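Local coordinates for Melibiose/raffinose/stachyose-binding protein MelE (Bacillus subtilis subsp. subtilis str. 168, PDB 4R6H) that binds melibiose, raffinose and stachyose and serves their import as the solute-binding component of the MelEDC-MsmX ABC transporter, at residues G388-E393 / S405-R410; Q196-F201 / E233-M238. One frame throughout, in Å; residues are numbered along the deposited sequence.

Contact 1 (G388-E393 / S405-R410); sequences GTVGQE and SQKLGR
K407 leaves helix 401-420 with its CG anti to the backbone N (chi1 176°), which aims the chain at V390; bends at chi2 (81°) and chi4 then carry NZ round toward T389 and E393. The setting is an antiparallel helical hairpin, built from the last two helices of this solute-binding protein. The two segments run at 164° to each other, with their axes 10.7 Å apart, so side chains rather than backbones bridge the interval. It is a clear example of a helix pair with an apolar inner side and a polar outer one.

V390 carries the apolar half by dividing its two methyls. V390 CG2, lodged between the backbone N and the carbonyl carbon, meets L408 CD2 at 4.0 Å, while V390 CG1 rests beside K407 CG at 4.2 Å. L408 starts out across the line between the helices, but its end swings in toward V390. W225, F228, V386 and L387 also pack against it, and Y198 of helix 192-206 touches V390.

At the polar margin the ammonium group of K407 lies near the methyl of T389, with K407 NZ 4.3 Å from T389 CG2; the hydroxyl of T389 is instead hydrogen-bonded to K191. E393 OE1 and K407 NZ are 4.7 Å apart, too far for direct pairing, although their opposite charges probably still favour each other. E411 makes a long, weak ion pair with the lysine. One water sits between E393 and K407, donating to E393 OE1 at 2.8 Å; its distance to K407 NZ, 2.5 Å, is unusually short, which leaves that half of the bridge in some doubt.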
ATOM      1  N   GLY A 388       0.215 -12.414   8.356  1.00 19.73           N
ATOM      2  CA  GLY A 388      -0.411 -11.872   9.549  1.00 19.50           C
ATOM      3  C   GLY A 388      -0.523 -12.905  10.657  1.00 20.90           C
ATOM      4  O   GLY A 388      -0.152 -12.630  11.808  1.00 23.60           O
ATOM      5  N   THR A 389      -0.983 -14.101  10.266  1.00 22.63           N
ATOM      6  CA  THR A 389      -1.104 -15.279  11.135  1.00 29.62           C
ATOM      7  C   THR A 389       0.190 -15.566  11.873  1.00 23.89           C
ATOM      8  O   THR A 389       0.223 -15.642  13.102  1.00 24.04           O
ATOM      9  CB  THR A 389      -1.488 -16.573  10.331  1.00 28.37           C
ATOM     10  OG1 THR A 389      -2.856 -16.529   9.933  1.00 41.51           O
ATOM     11  CG2 THR A 389      -1.229 -17.819  11.106  1.00 39.73           C
ATOM     12  N   VAL A 390       1.266 -15.727  11.127  1.00 23.99           N
ATOM     13  CA  VAL A 390       2.514 -16.163  11.751  1.00 23.51           C
ATOM     14  C   VAL A 390       3.066 -15.070  12.665  1.00 21.79           C
ATOM     15  O   VAL A 390       3.640 -15.342  13.723  1.00 21.43           O
ATOM     16  CB  VAL A 390       3.571 -16.678  10.750  1.00 24.11           C
ATOM     17  CG1 VAL A 390       3.022 -17.882   9.982  1.00 23.04           C
ATOM     18  CG2 VAL A 390       4.109 -15.591   9.822  1.00 21.40           C
ATOM     19  N   GLY A 391       2.888 -13.811  12.257  1.00 23.51           N
ATOM     20  CA  GLY A 391       3.334 -12.741  13.107  1.00 22.20           C
ATOM     21  C   GLY A 391       2.565 -12.665  14.404  1.00 21.48           C
ATOM     22  O   GLY A 391       3.138 -12.449  15.467  1.00 21.40           O
ATOM     23  N   GLN A 392       1.245 -12.893  14.340  1.00 20.02           N
ATOM     24  CA  GLN A 392       0.454 -12.884  15.543  1.00 22.21           C
ATOM     25  C   GLN A 392       0.817 -14.067  16.447  1.00 22.60           C
ATOM     26  O   GLN A 392       0.909 -13.933  17.684  1.00 23.14           O
ATOM     27  CB  GLN A 392      -1.021 -12.941  15.154  1.00 25.73           C
ATOM     28  CG  GLN A 392      -1.926 -12.273  16.127  1.00 33.83           C
ATOM     29  CD  GLN A 392      -3.330 -12.178  15.577  1.00 31.12           C
ATOM     30  OE1 GLN A 392      -3.882 -13.171  15.055  1.00 25.99           O
ATOM     31  NE2 GLN A 392      -3.919 -10.996  15.672  1.00 26.64           N
ATOM     32  N   GLU A 393       1.081 -15.224  15.840  1.00 20.23           N
ATOM     33  CA  GLU A 393       1.513 -16.373  16.616  1.00 21.15           C
ATOM     34  C   GLU A 393       2.909 -16.188  17.250  1.00 22.15           C
ATOM     35  O   GLU A 393       3.183 -16.667  18.348  1.00 23.54           O
ATOM     36  CB  GLU A 393       1.439 -17.649  15.760  1.00 22.28           C
ATOM     37  CG  GLU A 393       0.012 -18.081  15.494  1.00 21.65           C
ATOM     38  CD  GLU A 393      -0.068 -19.515  15.032  1.00 29.47           C
ATOM     39  OE1 GLU A 393       0.264 -19.745  13.873  1.00 30.89           O
ATOM     40  OE2 GLU A 393      -0.497 -20.377  15.829  1.00 32.55           O
ATOM     41  N   SER A 405       9.293 -19.955   9.324  1.00 25.93           N
ATOM     42  CA  SER A 405       9.740 -20.049   7.950  1.00 29.19           C
ATOM     43  C   SER A 405       9.318 -21.371   7.336  1.00 23.15           C
ATOM     44  O   SER A 405       8.991 -21.432   6.170  1.00 27.63           O
ATOM     45  CB  SER A 405      11.248 -19.838   7.859  1.00 29.35           C
ATOM     46  OG  SER A 405      11.508 -18.485   8.210  1.00 25.14           O
ATOM     47  N   GLN A 406       9.241 -22.421   8.143  1.00 30.95           N
ATOM     48  CA  GLN A 406       8.805 -23.691   7.597  1.00 30.78           C
ATOM     49  C   GLN A 406       7.320 -23.655   7.223  1.00 31.60           C
ATOM     50  O   GLN A 406       6.926 -24.100   6.130  1.00 29.30           O
ATOM     51  CB  GLN A 406       9.123 -24.803   8.578  1.00 35.24           C
ATOM     52  CG  GLN A 406      10.630 -24.983   8.707  1.00 49.02           C
ATOM     53  CD  GLN A 406      11.003 -26.129   9.612  1.00 94.63           C
ATOM     54  OE1 GLN A 406      11.711 -27.051   9.209  1.00118.67           O
ATOM     55  NE2 GLN A 406      10.525 -26.081  10.846  1.00 52.18           N
ATOM     56  N   LYS A 407       6.507 -23.080   8.099  1.00 31.26           N
ATOM     57  CA  LYS A 407       5.091 -22.866   7.771  1.00 26.53           C
ATOM     58  C   LYS A 407       4.872 -21.994   6.547  1.00 26.46           C
ATOM     59  O   LYS A 407       4.017 -22.267   5.689  1.00 22.62           O
ATOM     60  CB  LYS A 407       4.404 -22.264   8.972  1.00 23.45           C
ATOM     61  CG  LYS A 407       2.937 -21.878   8.767  1.00 31.28           C
ATOM     62  CD  LYS A 407       2.014 -23.082   8.903  1.00 58.41           C
ATOM     63  CE  LYS A 407       0.546 -22.738   8.651  1.00 67.19           C
ATOM     64  NZ  LYS A 407       0.020 -21.677   9.559  1.00 80.91           N
ATOM     65  N   LEU A 408       5.635 -20.907   6.434  1.00 21.68           N
ATOM     66  CA  LEU A 408       5.478 -20.073   5.287  1.00 21.71           C
ATOM     67  C   LEU A 408       5.740 -20.830   3.985  1.00 23.36           C
ATOM     68  O   LEU A 408       5.056 -20.608   3.013  1.00 24.00           O
ATOM     69  CB  LEU A 408       6.340 -18.800   5.375  1.00 23.15           C
ATOM     70  CG  LEU A 408       5.847 -17.846   6.475  1.00 23.21           C
ATOM     71  CD1 LEU A 408       6.983 -16.857   6.781  1.00 25.39           C
ATOM     72  CD2 LEU A 408       4.587 -17.086   6.118  1.00 28.70           C
ATOM     73  N   GLY A 409       6.806 -21.645   3.977  1.00 24.55           N
ATOM     74  CA  GLY A 409       7.183 -22.409   2.794  1.00 25.26           C
ATOM     75  C   GLY A 409       6.079 -23.372   2.398  1.00 28.75           C
ATOM     76  O   GLY A 409       5.787 -23.541   1.229  1.00 27.64           O
ATOM     77  N   ARG A 410       5.485 -24.000   3.397  1.00 25.01           N
ATOM     78  CA  ARG A 410       4.395 -24.948   3.128  1.00 26.47           C
ATOM     79  C   ARG A 410       3.190 -24.229   2.519  1.00 27.99           C
ATOM     80  O   ARG A 410       2.623 -24.685   1.532  1.00 27.88           O
ATOM     81  CB  ARG A 410       3.972 -25.670   4.416  1.00 30.74           C
ATOM     82  CG  ARG A 410       4.974 -26.679   4.951  1.00 32.29           C
ATOM     83  CD  ARG A 410       4.376 -27.567   6.043  1.00 35.81           C
ATOM     84  NE  ARG A 410       4.070 -26.865   7.299  1.00 35.43           N
ATOM     85  CZ  ARG A 410       4.939 -26.635   8.299  1.00 39.91           C
ATOM     86  NH1 ARG A 410       6.211 -27.015   8.230  1.00 45.78           N
ATOM     87  NH2 ARG A 410       4.537 -26.001   9.386  1.00 39.38           N
TER
HETATM   88  O   HOH W   1       0.352 -21.875  12.021  1.00 38.76           O

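Contact 2 (Q196-F201 / E233-M238); sequences QYYDQF and EILKQM
L235 lays its CD1 methyl over one face of the Y197 ring, while its CD2 approaches the Y198 ring obliquely; one face of Y198 also receives Y197 CD2, 4.0 Å above the plane and offset toward the rim. This buried helix-helix packing joins helices 192-206 and 229-240 within one lobe of the two-lobed binding-protein fold, the segments crossing at 133°. A single leucine thus serves two neighbouring tyrosines.

The chi1 of Y197 (161°) sets its ring anti to the backbone N and extends it to the other helix, where it slides past L235 in the opposite direction, with Y197 CE2 4.0 Å from L235 CB. The Y197 and I234 side chains cross at about a right angle, and the Y197 hydroxyl hydrogen-bonds to the backbone O of L231, which satisfies this buried polar atom. A phenylalanine in place of Y197 would probably deprive the carbonyl of L231 of its hydroxyl partner and open a small gap beside I234. Y198 OH is likewise held, by S232 OG, and stands 4.3 Å from L235 CD2. At the far end of the Y197 side chain, OH lies 3.5 Å from both CB and CG2 of I234.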
ATOM      1  N   GLN A 196       1.748  -6.308   7.645  1.00 18.27           N
ATOM      2  CA  GLN A 196       2.311  -5.102   7.063  1.00 16.62           C
ATOM      3  C   GLN A 196       3.839  -5.020   7.298  1.00 17.45           C
ATOM      4  O   GLN A 196       4.609  -4.599   6.423  1.00 18.63           O
ATOM      5  CB  GLN A 196       1.615  -3.860   7.637  1.00 18.88           C
ATOM      6  CG  GLN A 196       2.102  -2.591   6.984  1.00 21.18           C
ATOM      7  CD  GLN A 196       1.300  -1.344   7.268  1.00 31.31           C
ATOM      8  OE1 GLN A 196       0.246  -1.386   7.882  1.00 37.97           O
ATOM      9  NE2 GLN A 196       1.794  -0.212   6.754  1.00 30.45           N
ATOM     10  N   TYR A 197       4.234  -5.382   8.518  1.00 16.40           N
ATOM     11  CA  TYR A 197       5.654  -5.425   8.874  1.00 18.62           C
ATOM     12  C   TYR A 197       6.414  -6.376   7.936  1.00 17.41           C
ATOM     13  O   TYR A 197       7.451  -6.027   7.339  1.00 17.46           O
ATOM     14  CB  TYR A 197       5.812  -5.821  10.367  1.00 17.28           C
ATOM     15  CG  TYR A 197       7.187  -6.319  10.701  1.00 17.61           C
ATOM     16  CD1 TYR A 197       8.250  -5.430  10.924  1.00 20.56           C
ATOM     17  CD2 TYR A 197       7.445  -7.671  10.709  1.00 16.91           C
ATOM     18  CE1 TYR A 197       9.541  -5.914  11.171  1.00 20.61           C
ATOM     19  CE2 TYR A 197       8.718  -8.160  10.938  1.00 18.60           C
ATOM     20  CZ  TYR A 197       9.747  -7.279  11.213  1.00 19.49           C
ATOM     21  OH  TYR A 197      11.023  -7.782  11.430  1.00 20.51           O
ATOM     22  N   TYR A 198       5.931  -7.607   7.869  1.00 17.54           N
ATOM     23  CA  TYR A 198       6.593  -8.599   7.025  1.00 18.90           C
ATOM     24  C   TYR A 198       6.627  -8.170   5.571  1.00 18.67           C
ATOM     25  O   TYR A 198       7.648  -8.307   4.893  1.00 17.89           O
ATOM     26  CB  TYR A 198       5.946  -9.951   7.153  1.00 20.17           C
ATOM     27  CG  TYR A 198       6.287 -10.778   8.379  1.00 19.51           C
ATOM     28  CD1 TYR A 198       7.586 -11.235   8.614  1.00 20.86           C
ATOM     29  CD2 TYR A 198       5.297 -11.228   9.240  1.00 21.89           C
ATOM     30  CE1 TYR A 198       7.887 -12.051   9.705  1.00 20.68           C
ATOM     31  CE2 TYR A 198       5.592 -12.046  10.306  1.00 23.92           C
ATOM     32  CZ  TYR A 198       6.881 -12.481  10.522  1.00 22.77           C
ATOM     33  OH  TYR A 198       7.123 -13.295  11.614  1.00 22.59           O
ATOM     34  N   ASP A 199       5.475  -7.722   5.064  1.00 19.24           N
ATOM     35  CA  ASP A 199       5.355  -7.385   3.654  1.00 17.45           C
ATOM     36  C   ASP A 199       6.283  -6.236   3.270  1.00 18.64           C
ATOM     37  O   ASP A 199       7.011  -6.321   2.245  1.00 17.89           O
ATOM     38  CB  ASP A 199       3.865  -7.056   3.347  1.00 18.84           C
ATOM     39  CG  ASP A 199       3.478  -7.265   1.912  1.00 30.26           C
ATOM     40  OD1 ASP A 199       4.152  -7.953   1.168  1.00 23.50           O
ATOM     41  OD2 ASP A 199       2.388  -6.815   1.567  1.00 34.93           O
ATOM     42  N   GLN A 200       6.284  -5.150   4.043  1.00 16.88           N
ATOM     43  CA  GLN A 200       7.107  -4.018   3.703  1.00 15.70           C
ATOM     44  C   GLN A 200       8.587  -4.377   3.771  1.00 17.70           C
ATOM     45  O   GLN A 200       9.324  -4.042   2.865  1.00 17.19           O
ATOM     46  CB  GLN A 200       6.868  -2.782   4.584  1.00 17.35           C
ATOM     47  CG  GLN A 200       5.649  -1.985   4.228  1.00 24.75           C
ATOM     48  CD  GLN A 200       5.472  -0.707   5.040  1.00 17.43           C
ATOM     49  OE1 GLN A 200       4.363  -0.411   5.444  1.00 23.34           O
ATOM     50  NE2 GLN A 200       6.514   0.117   5.122  1.00 20.08           N
ATOM     51  N   PHE A 201       9.002  -5.053   4.855  1.00 16.55           N
ATOM     52  CA  PHE A 201      10.445  -5.313   5.016  1.00 17.39           C
ATOM     53  C   PHE A 201      10.949  -6.445   4.119  1.00 16.92           C
ATOM     54  O   PHE A 201      12.147  -6.571   3.890  1.00 17.32           O
ATOM     55  CB  PHE A 201      10.841  -5.486   6.475  1.00 17.06           C
ATOM     56  CG  PHE A 201      10.956  -4.195   7.236  1.00 16.59           C
ATOM     57  CD1 PHE A 201      12.015  -3.303   7.000  1.00 16.44           C
ATOM     58  CD2 PHE A 201      10.029  -3.868   8.199  1.00 18.83           C
ATOM     59  CE1 PHE A 201      12.109  -2.133   7.733  1.00 18.80           C
ATOM     60  CE2 PHE A 201      10.139  -2.715   8.960  1.00 18.78           C
ATOM     61  CZ  PHE A 201      11.192  -1.824   8.700  1.00 18.15           C
ATOM     62  N   GLU A 233      13.168 -13.148  13.304  1.00 18.55           N
ATOM     63  CA  GLU A 233      14.169 -12.916  14.349  1.00 21.68           C
ATOM     64  C   GLU A 233      14.150 -11.467  14.826  1.00 19.40           C
ATOM     65  O   GLU A 233      14.164 -11.214  16.037  1.00 19.95           O
ATOM     66  CB  GLU A 233      15.552 -13.351  13.908  1.00 20.30           C
ATOM     67  CG  GLU A 233      15.649 -14.871  13.887  1.00 26.91           C
ATOM     68  CD  GLU A 233      16.868 -15.348  13.188  1.00 33.35           C
ATOM     69  OE1 GLU A 233      17.179 -14.816  12.116  1.00 41.32           O
ATOM     70  OE2 GLU A 233      17.516 -16.238  13.729  1.00 40.85           O
ATOM     71  N   ILE A 234      14.085 -10.537  13.883  1.00 18.98           N
ATOM     72  CA  ILE A 234      14.030  -9.129  14.246  1.00 19.57           C
ATOM     73  C   ILE A 234      12.776  -8.833  15.077  1.00 20.07           C
ATOM     74  O   ILE A 234      12.802  -8.174  16.109  1.00 18.92           O
ATOM     75  CB  ILE A 234      14.079  -8.242  13.000  1.00 19.06           C
ATOM     76  CG1 ILE A 234      15.451  -8.286  12.306  1.00 21.21           C
ATOM     77  CG2 ILE A 234      13.744  -6.803  13.424  1.00 20.47           C
ATOM     78  CD1 ILE A 234      16.628  -7.866  13.193  1.00 22.63           C
ATOM     79  N   LEU A 235      11.633  -9.371  14.650  1.00 17.70           N
ATOM     80  CA  LEU A 235      10.383  -9.136  15.384  1.00 19.62           C
ATOM     81  C   LEU A 235      10.450  -9.711  16.806  1.00 17.71           C
ATOM     82  O   LEU A 235      10.034  -9.095  17.752  1.00 19.04           O
ATOM     83  CB  LEU A 235       9.180  -9.693  14.598  1.00 20.21           C
ATOM     84  CG  LEU A 235       7.782  -9.314  15.107  1.00 23.77           C
ATOM     85  CD1 LEU A 235       7.656  -7.806  15.244  1.00 23.95           C
ATOM     86  CD2 LEU A 235       6.702  -9.917  14.188  1.00 22.77           C
ATOM     87  N   LYS A 236      11.050 -10.887  16.935  1.00 18.09           N
ATOM     88  CA  LYS A 236      11.230 -11.521  18.220  1.00 20.45           C
ATOM     89  C   LYS A 236      12.215 -10.745  19.097  1.00 17.97           C
ATOM     90  O   LYS A 236      11.930 -10.605  20.285  1.00 20.06           O
ATOM     91  CB  LYS A 236      11.672 -12.981  18.044  1.00 20.29           C
ATOM     92  CG  LYS A 236      11.657 -13.752  19.383  1.00 22.86           C
ATOM     93  CD  LYS A 236      10.214 -13.949  19.843  1.00 33.96           C
ATOM     94  CE  LYS A 236      10.138 -14.763  21.122  1.00 52.96           C
ATOM     95  NZ  LYS A 236       8.722 -14.978  21.499  1.00 43.01           N
ATOM     96  N   GLN A 237      13.289 -10.238  18.498  1.00 19.88           N
ATOM     97  CA  GLN A 237      14.193  -9.302  19.208  1.00 18.75           C
ATOM     98  C   GLN A 237      13.459  -8.098  19.752  1.00 23.70           C
ATOM     99  O   GLN A 237      13.566  -7.723  20.931  1.00 23.26           O
ATOM    100  CB  GLN A 237      15.289  -8.836  18.291  1.00 21.61           C
ATOM    101  CG  GLN A 237      16.271  -9.901  17.950  1.00 24.36           C
ATOM    102  CD  GLN A 237      17.202  -9.464  16.851  1.00 25.10           C
ATOM    103  OE1 GLN A 237      17.507  -8.251  16.692  1.00 24.60           O
ATOM    104  NE2 GLN A 237      17.671 -10.433  16.079  1.00 28.09           N
ATOM    105  N   MET A 238      12.624  -7.501  18.915  1.00 20.98           N
ATOM    106  CA  MET A 238      11.884  -6.328  19.364  1.00 21.23           C
ATOM    107  C   MET A 238      10.957  -6.681  20.505  1.00 22.64           C
ATOM    108  O   MET A 238      10.825  -5.941  21.454  1.00 23.88           O
ATOM    109  CB  MET A 238      11.073  -5.741  18.189  1.00 22.05           C
ATOM    110  CG  MET A 238      11.962  -5.228  17.087  1.00 20.53           C
ATOM    111  SD  MET A 238      10.993  -4.758  15.609  1.00 24.77           S
ATOM    112  CE  MET A 238      12.222  -3.886  14.658  1.00 24.22           C
TER

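Followed from the N terminus, the chain reaches contact 2 first, at helix 192-206, and closes it on helix 229-240 after 31 intervening residues, about half of them helical. It goes on through further strands and helices before contact 1 pairs helix 383-395 with helix 401-420 across a short turn. The two closures follow in series, neither nested nor crossed, yet in space their centres are only about 12 Å apart. Y198 joins them: Y198 CE2 packs 3.7 Å from G391 CA. Helix 383-395 therefore has helix 192-206 and helix 401-420 as neighbours, and the C-terminal hairpin is tied to helices that lie much earlier in the sequence. A salt bridge from K236 to D397 adds a polar tie.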